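Long-range contacts in Asp/Glu-specific dipeptidyl-peptidase (Flavobacterium psychrophilum, PDB 5JXF), which removes dipeptides from the N-terminus of oligopeptides, as a serine peptidase of family S46 with strict specificity for aspartate or glutamate at the P1 position: residues G287-Y292 against F578-S583; K414-L419 against T461-V466. All blocks are in the same frame, centred on the assembly; numbering follows the deposited sequence.

Contact 1: residues G287-Y292 against F578-S583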
loop_
_atom_site.group_PDB
_atom_site.type_symbol
_atom_site.label_atom_id
_atom_site.label_comp_id
_atom_site.label_asym_id
_atom_site.label_seq_id
_atom_site.Cartn_x
_atom_site.Cartn_y
_atom_site.Cartn_z
ATOM N N GLY A 287 -3.062 -18.660 22.343
ATOM C CA GLY A 287 -4.028 -19.724 22.164
ATOM C C GLY A 287 -3.492 -20.973 21.493
ATOM O O GLY A 287 -3.491 -22.060 22.083
ATOM N N LYS A 288 -3.034 -20.837 20.254
ATOM C CA LYS A 288 -2.634 -22.014 19.501
ATOM C C LYS A 288 -1.466 -21.748 18.560
ATOM O O LYS A 288 -1.347 -20.677 17.980
ATOM C CB LYS A 288 -3.833 -22.573 18.721
ATOM C CG LYS A 288 -3.576 -23.961 18.141
ATOM C CD LYS A 288 -4.833 -24.613 17.581
ATOM C CE LYS A 288 -5.427 -23.796 16.447
ATOM N NZ LYS A 288 -6.622 -24.463 15.846
ATOM N N THR A 289 -0.596 -22.743 18.440
ATOM C CA THR A 289 0.547 -22.692 17.546
ATOM C C THR A 289 0.853 -24.106 17.057
ATOM O O THR A 289 0.551 -25.071 17.755
ATOM C CB THR A 289 1.740 -22.012 18.263
ATOM O OG1 THR A 289 1.878 -20.657 17.783
ATOM C CG2 THR A 289 3.018 -22.761 18.105
ATOM N N GLN A 290 1.379 -24.231 15.834
ATOM C CA GLN A 290 1.713 -25.534 15.259
ATOM C C GLN A 290 3.038 -25.473 14.513
ATOM O O GLN A 290 3.055 -25.590 13.300
ATOM C CB GLN A 290 0.621 -26.004 14.294
ATOM C CG GLN A 290 -0.761 -26.056 14.901
ATOM C CD GLN A 290 -1.798 -26.609 13.950
ATOM O OE1 GLN A 290 -2.233 -27.755 14.088
ATOM N NE2 GLN A 290 -2.229 -25.788 13.002
ATOM N N GLU A 291 4.142 -25.280 15.225
ATOM C CA GLU A 291 5.422 -25.053 14.560
ATOM C C GLU A 291 6.027 -26.332 14.008
ATOM O O GLU A 291 6.984 -26.289 13.231
ATOM C CB GLU A 291 6.429 -24.403 15.515
ATOM C CG GLU A 291 6.003 -23.063 16.118
ATOM C CD GLU A 291 5.716 -21.995 15.079
ATOM O OE1 GLU A 291 6.214 -22.093 13.936
ATOM O OE2 GLU A 291 4.974 -21.054 15.416
ATOM N N TYR A 292 5.476 -27.471 14.409
ATOM C CA TYR A 292 6.141 -28.734 14.140
ATOM C C TYR A 292 5.362 -29.657 13.208
ATOM O O TYR A 292 5.490 -30.878 13.280
ATOM C CB TYR A 292 6.423 -29.423 15.464
ATOM C CG TYR A 292 7.111 -28.492 16.428
ATOM C CD1 TYR A 292 8.439 -28.139 16.242
ATOM C CD2 TYR A 292 6.424 -27.934 17.507
ATOM C CE1 TYR A 292 9.074 -27.280 17.113
ATOM C CE2 TYR A 292 7.051 -27.067 18.379
ATOM C CZ TYR A 292 8.376 -26.744 18.174
ATOM O OH TYR A 292 9.016 -25.885 19.032
ATOM N N PHE A 578 10.378 -25.240 21.807
ATOM C CA PHE A 578 9.385 -24.759 22.749
ATOM C C PHE A 578 8.064 -25.446 22.463
ATOM O O PHE A 578 7.793 -25.801 21.329
ATOM C CB PHE A 578 9.235 -23.237 22.656
ATOM C CG PHE A 578 8.855 -22.741 21.287
ATOM C CD1 PHE A 578 9.825 -22.531 20.317
ATOM C CD2 PHE A 578 7.532 -22.443 20.982
ATOM C CE1 PHE A 578 9.480 -22.048 19.055
ATOM C CE2 PHE A 578 7.175 -21.956 19.716
ATOM C CZ PHE A 578 8.152 -21.762 18.755
ATOM N N PRO A 579 7.240 -25.647 23.500
ATOM C CA PRO A 579 5.929 -26.271 23.310
ATOM C C PRO A 579 4.994 -25.367 22.524
ATOM O O PRO A 579 5.062 -24.147 22.678
ATOM C CB PRO A 579 5.425 -26.463 24.746
ATOM C CG PRO A 579 6.125 -25.431 25.521
ATOM C CD PRO A 579 7.492 -25.333 24.913
ATOM N N ASP A 580 4.127 -25.961 21.714
ATOM C CA ASP A 580 3.145 -25.210 20.932
ATOM C C ASP A 580 2.290 -24.435 21.916
ATOM O O ASP A 580 2.136 -24.863 23.047
ATOM C CB ASP A 580 2.282 -26.152 20.072
ATOM C CG ASP A 580 2.940 -26.525 18.716
ATOM O OD1 ASP A 580 3.504 -25.643 18.027
ATOM O OD2 ASP A 580 2.872 -27.712 18.321
ATOM N N ALA A 581 1.743 -23.296 21.515
ATOM C CA ALA A 581 0.846 -22.569 22.408
ATOM C C ALA A 581 -0.392 -23.420 22.665
ATOM O O ALA A 581 -0.823 -24.176 21.791
ATOM C CB ALA A 581 0.461 -21.207 21.812
ATOM N N ASN A 582 -0.956 -23.293 23.861
ATOM C CA ASN A 582 -2.144 -24.037 24.249
ATOM C C ASN A 582 -2.958 -23.281 25.272
ATOM O O ASN A 582 -3.478 -23.875 26.224
ATOM C CB ASN A 582 -1.757 -25.417 24.801
ATOM C CG ASN A 582 -0.891 -25.329 26.051
ATOM O OD1 ASN A 582 -0.472 -24.244 26.467
ATOM N ND2 ASN A 582 -0.601 -26.482 26.645
ATOM N N SER A 583 -3.043 -21.966 25.071
ATOM C CA SER A 583 -3.772 -21.052 25.947
ATOM C C SER A 583 -3.294 -21.103 27.414
ATOM O O SER A 583 -4.087 -20.915 28.336
ATOM C CB SER A 583 -5.278 -21.326 25.881
ATOM O OG SER A 583 -5.674 -21.654 24.569
#
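Y292 reaches across to the backbone of F578, its OH donating a 2.6 Å hydrogen bond to F578 O on a lone pair in the carbonyl plane. The same hydroxyl lies 3.7 Å above the F578 ring plane, off-centre toward the rim; F578 CG stands between its own backbone N and carbonyl carbon (chi1 58°), a torsion that turns one ring face to meet the Y292 OH. E291 meets that ring too: its chain, bent at chi2, brings CG to 3.6 Å from F578 CZ. A phenylalanine in place of Y292 would probably leave F578 O without this donor and the F578 ring face without the hydroxyl over it. D580 OD1 accepts a nearly straight bond from E291 N (2.9 Å, 161°) on the syn side, while D580 OD2 lies at the edge of the Y292 ring. Further along, T289 CB rests 3.9 Å from A581 CB, and S583 OG gives G287 O a weak hydrogen bond. The pairing illustrates how two irregular segments can close a long excursion of the chain: one leaves strand 279-284 for helix 295-325, the other returns from helix 547-571 to strand 586-591, the antiparallel neighbour of 279-284.

Contact 2: residues K414-L419 against T461-V466; sequences KNTELL and TVDEKV
D463 turns its carboxylate into the start of helix 417-435, where both oxygens find backbone N-H groups. OD1 accepts from E417 N on the syn side, at a short 2.5 Å whose exact value deserves caution; OD2 takes L418 N at 2.9 Å, met from above the carboxylate plane, 35° out of it. With CG anti to its backbone N (chi1 -171°), the D463 side chain carries its carboxylate toward the first turn of helix 417-435. Aliphatic carbon closes in around it: L418 CB is 3.3 Å from OD2, and T416 CG2 approaches the same oxygen at 3.9 Å, the T416 and D463 side chains crossing at about a right angle. The principle here is that a helix can have its first N-H groups satisfied by a distant part of the chain. Helices 386-415 and 417-435 are separated by T416, which occupies the N-cap position but makes no capping bond with its side chain; OG1 bonds V411 O instead. The positive end of the helix dipole would be expected to favour a charged D463, and Y500 OH adds a bond to OD2. Against this, E417 OE2 lies 3.7 Å from D463 OD1, a like-charge approach probably eased by the salt bridge of E417 to K337 and its bond to Y334. Packing slackens toward V466, whose CG2 comes no nearer than 4.3 Å to N415 O. V466 leans instead on A316 of helix 295-325, while on helix 460-477 T461 and K465 are exposed to solvent.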
loop_
_atom_site.group_PDB
_atom_site.type_symbol
_atom_site.label_atom_id
_atom_site.label_comp_id
_atom_site.label_asym_id
_atom_site.label_seq_id
_atom_site.Cartn_x
_atom_site.Cartn_y
_atom_site.Cartn_z
ATOM N N LYS A 414 -21.273 -21.238 12.073
ATOM C CA LYS A 414 -20.685 -19.951 12.432
ATOM C C LYS A 414 -21.267 -18.718 11.714
ATOM O O LYS A 414 -21.598 -17.738 12.375
ATOM C CB LYS A 414 -19.166 -20.023 12.223
ATOM C CG LYS A 414 -18.564 -21.271 12.872
ATOM C CD LYS A 414 -17.089 -21.142 13.259
ATOM C CE LYS A 414 -16.674 -22.359 14.109
ATOM N NZ LYS A 414 -15.216 -22.670 14.101
ATOM N N ASN A 415 -21.408 -18.747 10.392
ATOM C CA ASN A 415 -21.728 -17.503 9.676
ATOM C C ASN A 415 -23.207 -17.201 9.421
ATOM O O ASN A 415 -23.601 -16.035 9.364
ATOM C CB ASN A 415 -20.998 -17.480 8.347
ATOM C CG ASN A 415 -19.511 -17.358 8.509
ATOM O OD1 ASN A 415 -18.966 -16.253 8.510
ATOM N ND2 ASN A 415 -18.835 -18.491 8.639
ATOM N N THR A 416 -24.013 -18.240 9.231
ATOM C CA THR A 416 -25.456 -18.067 9.075
ATOM C C THR A 416 -26.155 -18.282 10.411
ATOM O O THR A 416 -26.222 -19.412 10.912
ATOM C CB THR A 416 -26.036 -19.034 8.059
ATOM O OG1 THR A 416 -25.192 -19.080 6.902
ATOM C CG2 THR A 416 -27.434 -18.596 7.674
ATOM N N GLU A 417 -26.682 -17.203 10.979
ATOM C CA GLU A 417 -27.112 -17.211 12.374
ATOM C C GLU A 417 -28.359 -18.066 12.611
ATOM O O GLU A 417 -28.533 -18.610 13.699
ATOM C CB GLU A 417 -27.339 -15.772 12.859
ATOM C CG GLU A 417 -26.059 -14.923 12.854
ATOM C CD GLU A 417 -26.295 -13.463 13.221
ATOM O OE1 GLU A 417 -25.976 -13.088 14.368
ATOM O OE2 GLU A 417 -26.788 -12.689 12.366
ATOM N N LEU A 418 -29.212 -18.201 11.599
ATOM C CA LEU A 418 -30.405 -19.032 11.735
ATOM C C LEU A 418 -30.051 -20.519 11.710
ATOM O O LEU A 418 -30.586 -21.304 12.492
ATOM C CB LEU A 418 -31.427 -18.717 10.639
ATOM C CG LEU A 418 -32.701 -19.572 10.662
ATOM C CD1 LEU A 418 -33.948 -18.721 10.455
ATOM C CD2 LEU A 418 -32.650 -20.691 9.627
ATOM N N LEU A 419 -29.162 -20.898 10.799
ATOM C CA LEU A 419 -28.662 -22.264 10.718
ATOM C C LEU A 419 -27.919 -22.610 12.003
ATOM O O LEU A 419 -27.936 -23.752 12.471
ATOM C CB LEU A 419 -27.735 -22.431 9.517
ATOM C CG LEU A 419 -28.279 -22.038 8.134
ATOM C CD1 LEU A 419 -27.262 -22.368 7.062
ATOM C CD2 LEU A 419 -29.601 -22.738 7.851
ATOM N N THR A 461 -33.316 -9.538 8.452
ATOM C CA THR A 461 -33.001 -9.044 7.109
ATOM C C THR A 461 -31.559 -9.366 6.704
ATOM O O THR A 461 -31.321 -9.899 5.620
ATOM C CB THR A 461 -33.225 -7.525 7.001
ATOM O OG1 THR A 461 -34.550 -7.204 7.442
ATOM C CG2 THR A 461 -33.043 -7.058 5.564
ATOM N N VAL A 462 -30.607 -9.061 7.584
ATOM C CA VAL A 462 -29.200 -9.358 7.325
ATOM C C VAL A 462 -28.934 -10.853 7.127
ATOM O O VAL A 462 -28.316 -11.262 6.144
ATOM C CB VAL A 462 -28.302 -8.860 8.473
ATOM C CG1 VAL A 462 -26.844 -9.221 8.204
ATOM C CG2 VAL A 462 -28.466 -7.358 8.665
ATOM N N ASP A 463 -29.413 -11.667 8.064
ATOM C CA ASP A 463 -29.016 -13.071 8.121
ATOM C C ASP A 463 -29.505 -13.851 6.912
ATOM O O ASP A 463 -28.910 -14.839 6.501
ATOM C CB ASP A 463 -29.525 -13.727 9.409
ATOM C CG ASP A 463 -28.959 -15.125 9.613
ATOM O OD1 ASP A 463 -27.722 -15.223 9.781
ATOM O OD2 ASP A 463 -29.735 -16.116 9.610
ATOM N N GLU A 464 -30.589 -13.384 6.326
ATOM C CA GLU A 464 -31.162 -14.042 5.170
ATOM C C GLU A 464 -30.398 -13.742 3.886
ATOM O O GLU A 464 -30.265 -14.603 3.021
ATOM C CB GLU A 464 -32.622 -13.629 5.058
ATOM C CG GLU A 464 -33.403 -14.190 3.878
ATOM C CD GLU A 464 -34.886 -13.857 3.987
ATOM O OE1 GLU A 464 -35.275 -13.265 5.022
ATOM O OE2 GLU A 464 -35.637 -14.153 3.037
ATOM N N LYS A 465 -29.880 -12.527 3.762
ATOM C CA LYS A 465 -29.058 -12.212 2.604
ATOM C C LYS A 465 -27.746 -12.994 2.673
ATOM O O LYS A 465 -27.309 -13.553 1.669
ATOM C CB LYS A 465 -28.809 -10.705 2.497
ATOM C CG LYS A 465 -30.082 -9.901 2.244
ATOM C CD LYS A 465 -30.349 -9.724 0.746
ATOM C CE LYS A 465 -31.846 -9.758 0.444
ATOM N NZ LYS A 465 -32.144 -10.137 -0.970
ATOM N N VAL A 466 -27.135 -13.071 3.854
ATOM C CA VAL A 466 -25.925 -13.880 3.995
ATOM C C VAL A 466 -26.272 -15.375 3.866
ATOM O O VAL A 466 -25.463 -16.156 3.362
ATOM C CB VAL A 466 -25.178 -13.584 5.331
ATOM C CG1 VAL A 466 -26.030 -13.903 6.518
ATOM C CG2 VAL A 466 -23.890 -14.374 5.419
#

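How the contacts relate
Along the chain the order is 287-292, 414-419, 461-466, 578-583, so contact 2 forms wholly within the 285 residues between the segments of contact 1. Of these 221 are helical and none is in a strand, in keeping with the helical domain that S46 peptidases add to a chymotrypsin-like catalytic part. Contact 1 sits at its root, beside strands 279-284 and 586-591 of the eight-stranded sheet; contact 2 lies among the helices, 33 Å away between centres and about 9 Å between nearest atoms. Helix 295-325 leads from the first toward the second. G287 lies about 8 Å from the bound aspartate and the T289 side chain about 7 Å from that of R680, which by similarity sets P1 specificity, whereas contact 2 lies away from the annotated sites.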